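Local coordinates for protein bifunctional endomannanase/endoglucanase (PDB 3W0K) that probably cleaves beta-mannan and beta-glucan chains internally, using a family 5 glycoside hydrolase barrel, at residues Asp99-Asp104 and Asp133-Pro138; Tyr144-Glu149 and Asp174-Gly179. All coordinates share one frame; numbering follows the deposited sequence.

Contact 1: Asp99-Asp104 and Asp133-Pro138; sequences DNLWLD and DLVNEP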
loop_
_atom_site.group_PDB
_atom_site.type_symbol
_atom_site.label_atom_id
_atom_site.label_comp_id
_atom_site.label_asym_id
_atom_site.label_seq_id
_atom_site.Cartn_x
_atom_site.Cartn_y
_atom_site.Cartn_z
ATOM N N ASP A 99 -22.669 2.440 1.245
ATOM C CA ASP A 99 -22.478 2.744 2.658
ATOM C C ASP A 99 -21.191 3.493 2.969
ATOM O O ASP A 99 -20.329 3.663 2.106
ATOM C CB ASP A 99 -22.456 1.440 3.461
ATOM C CG ASP A 99 -23.652 0.557 3.183
ATOM O OD1 ASP A 99 -24.740 1.095 2.898
ATOM O OD2 ASP A 99 -23.502 -0.679 3.263
ATOM N N ASN A 100 -21.080 3.917 4.227
ATOM C CA ASN A 100 -19.902 4.607 4.738
ATOM C C ASN A 100 -19.343 3.759 5.876
ATOM O O ASN A 100 -19.896 3.725 6.976
ATOM C CB ASN A 100 -20.252 6.000 5.265
ATOM C CG ASN A 100 -19.071 6.674 5.945
ATOM O OD1 ASN A 100 -17.929 6.225 5.822
ATOM N ND2 ASN A 100 -19.342 7.739 6.689
ATOM N N LEU A 101 -18.224 3.101 5.601
ATOM C CA LEU A 101 -17.562 2.229 6.563
ATOM C C LEU A 101 -17.266 2.873 7.913
ATOM O O LEU A 101 -17.326 2.215 8.947
ATOM C CB LEU A 101 -16.245 1.726 5.963
ATOM C CG LEU A 101 -15.369 0.825 6.837
ATOM C CD1 LEU A 101 -16.143 -0.440 7.199
ATOM C CD2 LEU A 101 -14.087 0.460 6.101
ATOM N N TRP A 102 -16.981 4.168 7.908
ATOM C CA TRP A 102 -16.619 4.845 9.141
ATOM C C TRP A 102 -17.734 5.079 10.138
ATOM O O TRP A 102 -17.462 5.264 11.317
ATOM C CB TRP A 102 -15.863 6.138 8.820
ATOM C CG TRP A 102 -14.797 5.867 7.811
ATOM C CD1 TRP A 102 -14.761 6.305 6.520
ATOM C CD2 TRP A 102 -13.694 4.962 7.959
ATOM N NE1 TRP A 102 -13.721 5.714 5.848
ATOM C CE2 TRP A 102 -13.048 4.886 6.706
ATOM C CE3 TRP A 102 -13.197 4.202 9.025
ATOM C CZ2 TRP A 102 -11.927 4.075 6.488
ATOM C CZ3 TRP A 102 -12.083 3.395 8.808
ATOM C CH2 TRP A 102 -11.462 3.339 7.550
ATOM N N LEU A 103 -18.984 4.983 9.685
ATOM C CA LEU A 103 -20.125 5.213 10.567
ATOM C C LEU A 103 -21.235 4.173 10.512
ATOM O O LEU A 103 -21.964 4.002 11.488
ATOM C CB LEU A 103 -20.753 6.575 10.266
ATOM C CG LEU A 103 -19.909 7.827 10.483
ATOM C CD1 LEU A 103 -20.717 9.034 10.054
ATOM C CD2 LEU A 103 -19.496 7.942 11.947
ATOM N N ASP A 104 -21.389 3.508 9.372
ATOM C CA ASP A 104 -22.470 2.535 9.204
ATOM C C ASP A 104 -22.205 1.145 9.754
ATOM O O ASP A 104 -21.300 0.443 9.293
ATOM C CB ASP A 104 -22.866 2.430 7.729
ATOM C CG ASP A 104 -23.311 3.756 7.145
ATOM O OD1 ASP A 104 -23.692 4.664 7.915
ATOM O OD2 ASP A 104 -23.288 3.887 5.908
ATOM N N ASP A 133 -3.664 -6.455 5.673
ATOM C CA ASP A 133 -3.636 -4.986 5.717
ATOM C C ASP A 133 -5.119 -4.606 5.644
ATOM O O ASP A 133 -5.719 -4.586 4.571
ATOM C CB ASP A 133 -2.852 -4.469 4.506
ATOM C CG ASP A 133 -2.662 -2.965 4.507
ATOM O OD1 ASP A 133 -3.000 -2.284 5.502
ATOM O OD2 ASP A 133 -2.156 -2.461 3.486
ATOM N N LEU A 134 -5.689 -4.286 6.804
ATOM C CA LEU A 134 -7.124 -4.028 6.945
ATOM C C LEU A 134 -7.882 -3.193 5.926
ATOM O O LEU A 134 -8.858 -3.665 5.333
ATOM C CB LEU A 134 -7.442 -3.575 8.374
ATOM C CG LEU A 134 -6.881 -4.488 9.470
ATOM C CD1 LEU A 134 -7.496 -4.096 10.807
ATOM C CD2 LEU A 134 -7.190 -5.958 9.179
ATOM N N VAL A 135 -7.463 -1.952 5.727
ATOM C CA VAL A 135 -8.145 -1.099 4.768
ATOM C C VAL A 135 -7.173 -0.058 4.237
ATOM O O VAL A 135 -6.473 0.610 4.998
ATOM C CB VAL A 135 -9.433 -0.456 5.380
ATOM C CG1 VAL A 135 -9.116 0.300 6.668
ATOM C CG2 VAL A 135 -10.113 0.452 4.358
ATOM N N ASN A 136 -7.106 0.044 2.916
ATOM C CA ASN A 136 -6.189 0.982 2.300
ATOM C C ASN A 136 -6.487 2.447 2.567
ATOM O O ASN A 136 -7.623 2.894 2.453
ATOM C CB ASN A 136 -6.133 0.771 0.785
ATOM C CG ASN A 136 -5.196 1.754 0.103
ATOM O OD1 ASN A 136 -3.982 1.594 0.148
ATOM N ND2 ASN A 136 -5.760 2.799 -0.497
ATOM N N GLU A 137 -5.436 3.171 2.939
ATOM C CA GLU A 137 -5.472 4.613 3.155
ATOM C C GLU A 137 -6.768 5.277 3.641
ATOM O O GLU A 137 -7.489 5.895 2.850
ATOM C CB GLU A 137 -5.004 5.293 1.857
ATOM C CG GLU A 137 -3.606 4.847 1.404
ATOM C CD GLU A 137 -3.265 5.212 -0.038
ATOM O OE1 GLU A 137 -4.183 5.425 -0.860
ATOM O OE2 GLU A 137 -2.057 5.261 -0.361
ATOM N N PRO A 138 -7.087 5.149 4.943
ATOM C CA PRO A 138 -8.298 5.762 5.505
ATOM C C PRO A 138 -8.250 7.270 5.232
ATOM O O PRO A 138 -7.170 7.840 5.044
ATOM C CB PRO A 138 -8.176 5.453 6.999
ATOM C CG PRO A 138 -7.456 4.152 7.012
ATOM C CD PRO A 138 -6.384 4.349 5.962
#
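Trp-102 turns its CG anti to its own carbonyl carbon (chi1 -48°), which sends the six-membered end of the indole across to Val-135 and Pro-138. Val-135 answers with CG1 set between its backbone N and carbonyl carbon (chi1 55°), and this methyl meets Trp-102 CH2 at 3.9 Å, lying at the ring's edge near its plane. Pro-138 takes the same corner of the indole obliquely: its CB is 3.9 Å from Trp-102 CH2 and 4.0 Å from Trp-102 CZ2. Leu-101 meets the other branch of the valine, Leu-101 CD2 lying 4.3 Å from Val-135 CG2, and the same Leu-101 methyl lies over one face of the Trp-102 ring, offset toward its rim. At the base of the side chain an Asx turn holds the backbone: Asn-100 OD1 accepts from Trp-102 N at 3.1 Å, the donor standing well above the carbonyl plane. The contact joins the loop between strand 78-83 and helix 105-121 to the loop after strand 130-133; Phe-111 of that helix packs on both Leu-101 and Val-135. Cut back to an alanine, Trp-102 would probably leave Val-135 CG1 and Pro-138 CB without their aromatic neighbour and a gap between the loops. Glu-137, next to the proline, points its CB away from 99-104; its OE1 accepts from Asn-136 ND2 at 3.1 Å, and its OE2 forms a salt bridge with Arg-196. The chemistry is therefore divided: the two loops meet through buried hydrocarbon and aromatic carbon, while the polar groups of the Asn-136, Glu-137 pair are engaged apart from that interface.

Contact 2: Tyr144-Glu149 and Asp174-Gly179; sequences YGLTRE and DGLGGG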
loop_
_atom_site.group_PDB
_atom_site.type_symbol
_atom_site.label_atom_id
_atom_site.label_comp_id
_atom_site.label_asym_id
_atom_site.label_seq_id
_atom_site.Cartn_x
_atom_site.Cartn_y
_atom_site.Cartn_z
ATOM N N TYR A 144 -15.911 12.112 5.707
ATOM C CA TYR A 144 -16.818 10.969 5.796
ATOM C C TYR A 144 -17.102 10.586 7.249
ATOM O O TYR A 144 -17.302 9.410 7.568
ATOM C CB TYR A 144 -16.243 9.765 5.036
ATOM C CG TYR A 144 -15.780 10.082 3.632
ATOM C CD1 TYR A 144 -16.675 10.544 2.664
ATOM C CD2 TYR A 144 -14.444 9.932 3.272
ATOM C CE1 TYR A 144 -16.244 10.847 1.377
ATOM C CE2 TYR A 144 -14.004 10.230 1.990
ATOM C CZ TYR A 144 -14.908 10.688 1.045
ATOM O OH TYR A 144 -14.472 10.991 -0.222
ATOM N N GLY A 145 -17.085 11.583 8.131
ATOM C CA GLY A 145 -17.356 11.344 9.539
ATOM C C GLY A 145 -16.271 10.642 10.338
ATOM O O GLY A 145 -16.492 10.305 11.497
ATOM N N LEU A 146 -15.097 10.434 9.746
ATOM C CA LEU A 146 -14.019 9.761 10.465
ATOM C C LEU A 146 -13.418 10.620 11.567
ATOM O O LEU A 146 -13.222 11.827 11.401
ATOM C CB LEU A 146 -12.901 9.321 9.502
ATOM C CG LEU A 146 -11.726 8.524 10.103
ATOM C CD1 LEU A 146 -11.130 7.573 9.075
ATOM C CD2 LEU A 146 -10.635 9.450 10.646
ATOM N N THR A 147 -13.170 9.987 12.708
ATOM C CA THR A 147 -12.526 10.628 13.851
ATOM C C THR A 147 -11.489 9.608 14.304
ATOM O O THR A 147 -11.583 8.428 13.953
ATOM C CB THR A 147 -13.500 10.888 15.031
ATOM O OG1 THR A 147 -14.002 9.645 15.537
ATOM C CG2 THR A 147 -14.662 11.766 14.596
ATOM N N ARG A 148 -10.480 10.045 15.045
ATOM C CA ARG A 148 -9.480 9.098 15.527
ATOM C C ARG A 148 -10.156 8.039 16.393
ATOM O O ARG A 148 -9.788 6.866 16.354
ATOM C CB ARG A 148 -8.387 9.804 16.329
ATOM C CG ARG A 148 -7.391 10.586 15.493
ATOM C CD ARG A 148 -6.250 11.067 16.365
ATOM N NE ARG A 148 -5.318 11.940 15.657
ATOM C CZ ARG A 148 -4.258 11.522 14.970
ATOM N NH1 ARG A 148 -3.979 10.227 14.875
ATOM N NH2 ARG A 148 -3.447 12.412 14.414
ATOM N N GLU A 149 -11.180 8.456 17.135
ATOM C CA GLU A 149 -11.916 7.559 18.017
ATOM C C GLU A 149 -12.707 6.476 17.282
ATOM O O GLU A 149 -12.587 5.296 17.618
ATOM C CB GLU A 149 -12.850 8.360 18.929
ATOM C CG GLU A 149 -13.567 7.521 19.979
ATOM C CD GLU A 149 -14.421 8.356 20.919
ATOM O OE1 GLU A 149 -13.957 9.433 21.355
ATOM O OE2 GLU A 149 -15.555 7.930 21.227
ATOM N N ASP A 174 -3.145 1.021 7.871
ATOM C CA ASP A 174 -2.658 2.191 7.140
ATOM C C ASP A 174 -2.896 3.494 7.887
ATOM O O ASP A 174 -3.899 3.649 8.584
ATOM C CB ASP A 174 -3.333 2.291 5.766
ATOM C CG ASP A 174 -2.842 1.242 4.777
ATOM O OD1 ASP A 174 -2.168 0.270 5.182
ATOM O OD2 ASP A 174 -3.140 1.401 3.575
ATOM N N GLY A 175 -1.983 4.442 7.699
ATOM C CA GLY A 175 -2.110 5.733 8.350
ATOM C C GLY A 175 -3.334 6.517 7.908
ATOM O O GLY A 175 -3.885 6.292 6.825
ATOM N N LEU A 176 -3.784 7.426 8.766
ATOM C CA LEU A 176 -4.942 8.254 8.451
ATOM C C LEU A 176 -4.584 9.305 7.406
ATOM O O LEU A 176 -3.414 9.463 7.045
ATOM C CB LEU A 176 -5.461 8.938 9.720
ATOM C CG LEU A 176 -5.981 7.991 10.797
ATOM C CD1 LEU A 176 -6.383 8.789 12.033
ATOM C CD2 LEU A 176 -7.163 7.201 10.255
ATOM N N GLY A 177 -5.595 10.010 6.909
ATOM C CA GLY A 177 -5.362 11.044 5.915
ATOM C C GLY A 177 -4.650 10.552 4.670
ATOM O O GLY A 177 -3.719 11.199 4.184
ATOM N N GLY A 178 -5.086 9.403 4.157
ATOM C CA GLY A 178 -4.478 8.841 2.963
ATOM C C GLY A 178 -3.138 8.174 3.211
ATOM O O GLY A 178 -2.269 8.174 2.333
ATOM N N GLY A 179 -2.983 7.584 4.394
ATOM C CA GLY A 179 -1.745 6.908 4.752
ATOM C C GLY A 179 -0.633 7.835 5.205
ATOM O O GLY A 179 0.495 7.393 5.426
#
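The backbones stay well apart, Arg-148 and Leu-176 giving the nearest CA pair at 8.4 Å, so side chains bridge the space between them. In this beta/alpha barrel the two segments lie at the start of helix 148-165 and at and just past the end of strand 170-174, which that helix leads into; the chain then passes through Gly-175 into a short, weakly bonded helical turn, about 176-179. Gly-177, Gly-178 and Gly-179 all have positive phi, a conformation that favours glycine. Leu-176 bridges the gap by dividing its two methyls between two partners. Its CD2 lies against the isobutyl end of Leu-146, 4.2 Å from Leu-146 CD2, and the two side chains are skewed to one another. His-151, in the first turn of helix 148-165, touches both leucines, and Pro-139 packs on Leu-146. Arg-148 runs extended from CG to NE beside Leu-176, offering both aliphatic carbon and guanidinium; its charge is met by a salt bridge from NH1 to Glu-185, and the same nitrogen donates to the carbonyl of Ala-182. With the arginine head held there, Leu-176 CD1 rests 4.0 Å from both Arg-148 CG and Arg-148 NH1.

Contact 1 and contact 2 follow one another along the chain, and their centres are about 9 Å apart. They meet directly where Pro-138 O lies 2.8 Å from Gly-178 N, a probable hydrogen bond joining the loop after strand 130-133 to the helical turn after strand 170-174. At the ends of these strands Asp-133 OD1 and Asp-174 OD1 are 2.7 Å apart, a close pair of like charges that suggests a proton may be shared there. Asp-174 OD2 also accepts from Glu-137 N and pairs with Arg-196. Asn-136 and Glu-137, after strand 130-133, match the Asn-Glu pair of family 5, consistent with Glu-137 being the acid/base; its OE1 hydrogen-bonds the nitrogen of a Tris molecule, probably from the crystallisation liquor.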